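Local coordinates for protein shikimate 5-dehydrogenase (Mycobacterium fortuitum subsp. fortuitum DSM 46621, PDB 4XIJ) that probably catalyses the NADP-dependent interconversion of 3-dehydroshikimate and shikimate, the fourth step of chorismate biosynthesis, at residues A16-S21 with W44-I49. Sequence-based numbering, arbitrary orientation.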
ATOM      1  N   ALA A  16       5.693 -17.205  -9.454  1.00  8.43           N
ATOM      2  CA  ALA A  16       4.876 -16.120  -8.921  1.00  8.37           C
ATOM      3  C   ALA A  16       4.478 -15.166 -10.039  1.00  8.76           C
ATOM      4  O   ALA A  16       5.018 -15.236 -11.158  1.00  8.65           O
ATOM      5  CB  ALA A  16       5.629 -15.369  -7.769  1.00  8.30           C
ATOM      6  N   ALA A  17       3.565 -14.256  -9.756  1.00  8.04           N
ATOM      7  CA  ALA A  17       3.147 -13.287 -10.762  1.00  7.91           C
ATOM      8  C   ALA A  17       2.450 -12.120 -10.110  1.00  7.57           C
ATOM      9  O   ALA A  17       1.993 -12.210  -8.949  1.00  8.16           O
ATOM     10  CB  ALA A  17       2.188 -13.913 -11.800  1.00  8.91           C
ATOM     11  N   VAL A  18       2.328 -11.047 -10.885  1.00  7.76           N
ATOM     12  CA  VAL A  18       1.377  -9.973 -10.555  1.00  8.36           C
ATOM     13  C   VAL A  18       0.203 -10.005 -11.511  1.00  8.36           C
ATOM     14  O   VAL A  18       0.372 -10.185 -12.712  1.00  9.35           O
ATOM     15  CB  VAL A  18       2.054  -8.568 -10.567  1.00  9.04           C
ATOM     16  CG1 VAL A  18       2.690  -8.181 -11.953  1.00  9.61           C
ATOM     17  CG2 VAL A  18       1.058  -7.472 -10.068  1.00  9.73           C
ATOM     18  N   LEU A  19      -0.996  -9.892 -10.939  1.00  8.02           N
ATOM     19  CA  LEU A  19      -2.258  -9.886 -11.688  1.00  8.09           C
ATOM     20  C   LEU A  19      -2.919  -8.517 -11.628  1.00  8.63           C
ATOM     21  O   LEU A  19      -3.005  -7.922 -10.553  1.00 10.15           O
ATOM     22  CB  LEU A  19      -3.236 -10.909 -11.112  1.00 10.15           C
ATOM     23  CG  LEU A  19      -2.807 -12.348 -10.867  1.00 13.47           C
ATOM     24  CD1 LEU A  19      -4.014 -13.229 -10.469  1.00 12.50           C
ATOM     25  CD2 LEU A  19      -1.895 -13.009 -11.859  1.00 16.00           C
ATOM     26  N   GLY A  20      -3.395  -8.022 -12.764  1.00  8.21           N
ATOM     27  CA  GLY A  20      -4.116  -6.767 -12.751  1.00  9.39           C
ATOM     28  C   GLY A  20      -4.293  -6.231 -14.155  1.00  9.70           C
ATOM     29  O   GLY A  20      -3.891  -6.898 -15.125  1.00 10.41           O
ATOM     30  N   SER A  21      -4.856  -5.025 -14.269  1.00 10.01           N
ATOM     31  CA  SER A  21      -5.105  -4.440 -15.574  1.00 12.57           C
ATOM     32  C   SER A  21      -5.431  -2.957 -15.397  1.00 13.12           C
ATOM     33  O   SER A  21      -6.442  -2.612 -14.809  1.00 14.86           O
ATOM     34  CB  SER A  21      -6.233  -5.182 -16.274  1.00 14.24           C
ATOM     35  OG  SER A  21      -6.526  -4.554 -17.516  1.00 18.70           O
ATOM     36  N   TRP A  44      13.581 -19.026  -9.669  1.00  9.80           N
ATOM     37  CA  TRP A  44      12.166 -18.674  -9.485  1.00  8.89           C
ATOM     38  C   TRP A  44      11.749 -17.686 -10.561  1.00  9.81           C
ATOM     39  O   TRP A  44      12.552 -16.821 -10.996  1.00 10.72           O
ATOM     40  CB  TRP A  44      11.948 -18.051  -8.114  1.00  8.83           C
ATOM     41  CG  TRP A  44      11.935 -19.054  -6.960  1.00  9.40           C
ATOM     42  CD1 TRP A  44      12.639 -20.233  -6.853  1.00 10.33           C
ATOM     43  CD2 TRP A  44      11.197 -18.907  -5.771  1.00  9.36           C
ATOM     44  NE1 TRP A  44      12.339 -20.850  -5.655  1.00 10.93           N
ATOM     45  CE2 TRP A  44      11.472 -20.042  -4.961  1.00 10.02           C
ATOM     46  CE3 TRP A  44      10.313 -17.926  -5.295  1.00 10.69           C
ATOM     47  CZ2 TRP A  44      10.895 -20.219  -3.703  1.00 10.66           C
ATOM     48  CZ3 TRP A  44       9.743 -18.107  -4.009  1.00 10.10           C
ATOM     49  CH2 TRP A  44      10.019 -19.260  -3.254  1.00 10.33           C
ATOM     50  N   THR A  45      10.496 -17.783 -10.992  1.00 10.27           N
ATOM     51  CA  THR A  45      10.026 -16.855 -12.015  1.00 10.53           C
ATOM     52  C   THR A  45       8.951 -15.915 -11.452  1.00  9.55           C
ATOM     53  O   THR A  45       8.250 -16.252 -10.491  1.00  9.91           O
ATOM     54  CB  THR A  45       9.474 -17.595 -13.234  1.00 12.64           C
ATOM     55  OG1 THR A  45       8.413 -18.478 -12.829  1.00 13.34           O
ATOM     56  CG2 THR A  45      10.593 -18.390 -13.914  1.00 15.13           C
ATOM     57  N   TYR A  46       8.826 -14.746 -12.066  1.00 10.99           N
ATOM     58  CA  TYR A  46       7.828 -13.767 -11.660  1.00 11.13           C
ATOM     59  C   TYR A  46       7.316 -13.076 -12.897  1.00 12.16           C
ATOM     60  O   TYR A  46       8.055 -12.290 -13.498  1.00 15.33           O
ATOM     61  CB  TYR A  46       8.414 -12.751 -10.664  1.00 11.58           C
ATOM     62  CG  TYR A  46       7.342 -12.034  -9.905  1.00 11.34           C
ATOM     63  CD1 TYR A  46       6.523 -11.138 -10.561  1.00 12.49           C
ATOM     64  CD2 TYR A  46       7.136 -12.259  -8.540  1.00 11.02           C
ATOM     65  CE1 TYR A  46       5.529 -10.493  -9.922  1.00 13.45           C
ATOM     66  CE2 TYR A  46       6.084 -11.584  -7.836  1.00 10.80           C
ATOM     67  CZ  TYR A  46       5.291 -10.696  -8.582  1.00 12.45           C
ATOM     68  OH  TYR A  46       4.303  -9.964  -8.046  1.00 15.50           O
ATOM     69  N   GLU A  47       6.088 -13.363 -13.296  1.00 10.89           N
ATOM     70  CA  GLU A  47       5.583 -12.777 -14.519  1.00 12.10           C
ATOM     71  C   GLU A  47       4.460 -11.771 -14.304  1.00 10.01           C
ATOM     72  O   GLU A  47       4.007 -11.599 -13.187  1.00 11.29           O
ATOM     73  CB  GLU A  47       5.134 -13.861 -15.474  1.00 16.13           C
ATOM     74  CG  GLU A  47       4.056 -14.738 -14.996  1.00 17.31           C
ATOM     75  CD  GLU A  47       4.028 -16.033 -15.832  1.00 19.65           C
ATOM     76  OE1 GLU A  47       4.652 -17.037 -15.421  1.00 20.55           O
ATOM     77  OE2 GLU A  47       3.429 -16.026 -16.923  1.00 22.04           O
ATOM     78  N   ARG A  48       4.098 -11.079 -15.386  1.00 10.65           N
ATOM     79  CA  ARG A  48       2.944 -10.174 -15.431  1.00 13.44           C
ATOM     80  C   ARG A  48       1.809 -10.840 -16.139  1.00 14.51           C
ATOM     81  O   ARG A  48       1.993 -11.256 -17.303  1.00 17.01           O
ATOM     82  CB  ARG A  48       3.246  -8.910 -16.215  1.00 16.55           C
ATOM     83  CG  ARG A  48       4.163  -7.970 -15.575  1.00 15.11           C
ATOM     84  CD  ARG A  48       4.438  -6.702 -16.510  1.00 13.08           C
ATOM     85  NE  ARG A  48       5.723  -6.225 -16.021  1.00 11.42           N
ATOM     86  CZ  ARG A  48       5.868  -5.345 -15.040  1.00 10.66           C
ATOM     87  NH1 ARG A  48       4.803  -4.774 -14.483  1.00 12.09           N
ATOM     88  NH2 ARG A  48       7.083  -5.064 -14.594  1.00 10.99           N
ATOM     89  N   ILE A  49       0.649 -10.897 -15.508  1.00 14.20           N
ATOM     90  CA  ILE A  49      -0.535 -11.453 -16.150  1.00 14.44           C
ATOM     91  C   ILE A  49      -1.660 -10.439 -16.154  1.00 14.05           C
ATOM     92  O   ILE A  49      -2.152 -10.044 -15.108  1.00 14.26           O
ATOM     93  CB  ILE A  49      -0.977 -12.763 -15.455  1.00 15.22           C
ATOM     94  CG1 ILE A  49       0.176 -13.775 -15.432  1.00 16.47           C
ATOM     95  CG2 ILE A  49      -2.133 -13.358 -16.201  1.00 15.55           C
ATOM     96  CD1 ILE A  49      -0.061 -15.035 -14.560  1.00 17.24           C
TER
HETATM   97  O   HOH W   1       6.041 -17.124 -12.922  1.00 13.37           O
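Tyr46 lays its ring across the backbone of Ala16 and Ala17, where two parallel strands of a beta-alpha-beta unit run together in the substrate-binding domain. Helix 28-38 makes the crossover and packs on the face that carries Ala16, Val18, Tyr46 and Arg48. CG of Tyr46 stands anti to its backbone N (chi1 -161°); Ala17 CA lies over one ring face, offset toward the rim. Ala16 CB touches Tyr46 CD2 at 3.5 Å, and Val18 CB lies 4.0 Å from Tyr46 CE1, the ring carbon para to CD2. The phenol OH is hydrogen-bonded to Ser71 OG on strand 67-72, so this side chain crosses strand 15-20, between 45-50 and 67-72. Val18 and Arg48 lie side by side, CG1 against CG, and Arg48 NH1 is hydrogen-bonded to the carbonyl oxygens of Ile23 and Ser26. Ala17, Leu19 and Ile49 make apolar contacts on the other face, which Glu47 shares: Ile49 CD1 touches both Ala17 CB (3.7 Å) and Leu19 CD2 (3.8 Å), with helix 56-61 covering Leu19 and Ile49. Between the faces, backbone hydrogen bonds join the strands, the straightest from Ile49 N to Val18 O (171° at the hydrogen). Ala16 O is gripped twice, by Glu47 N at 3.0 Å and by a water that donates to it at 2.8 Å, donates also to Glu47 OE1 and accepts from Thr45 OG1, itself hydrogen-bonded to Lys15 NZ.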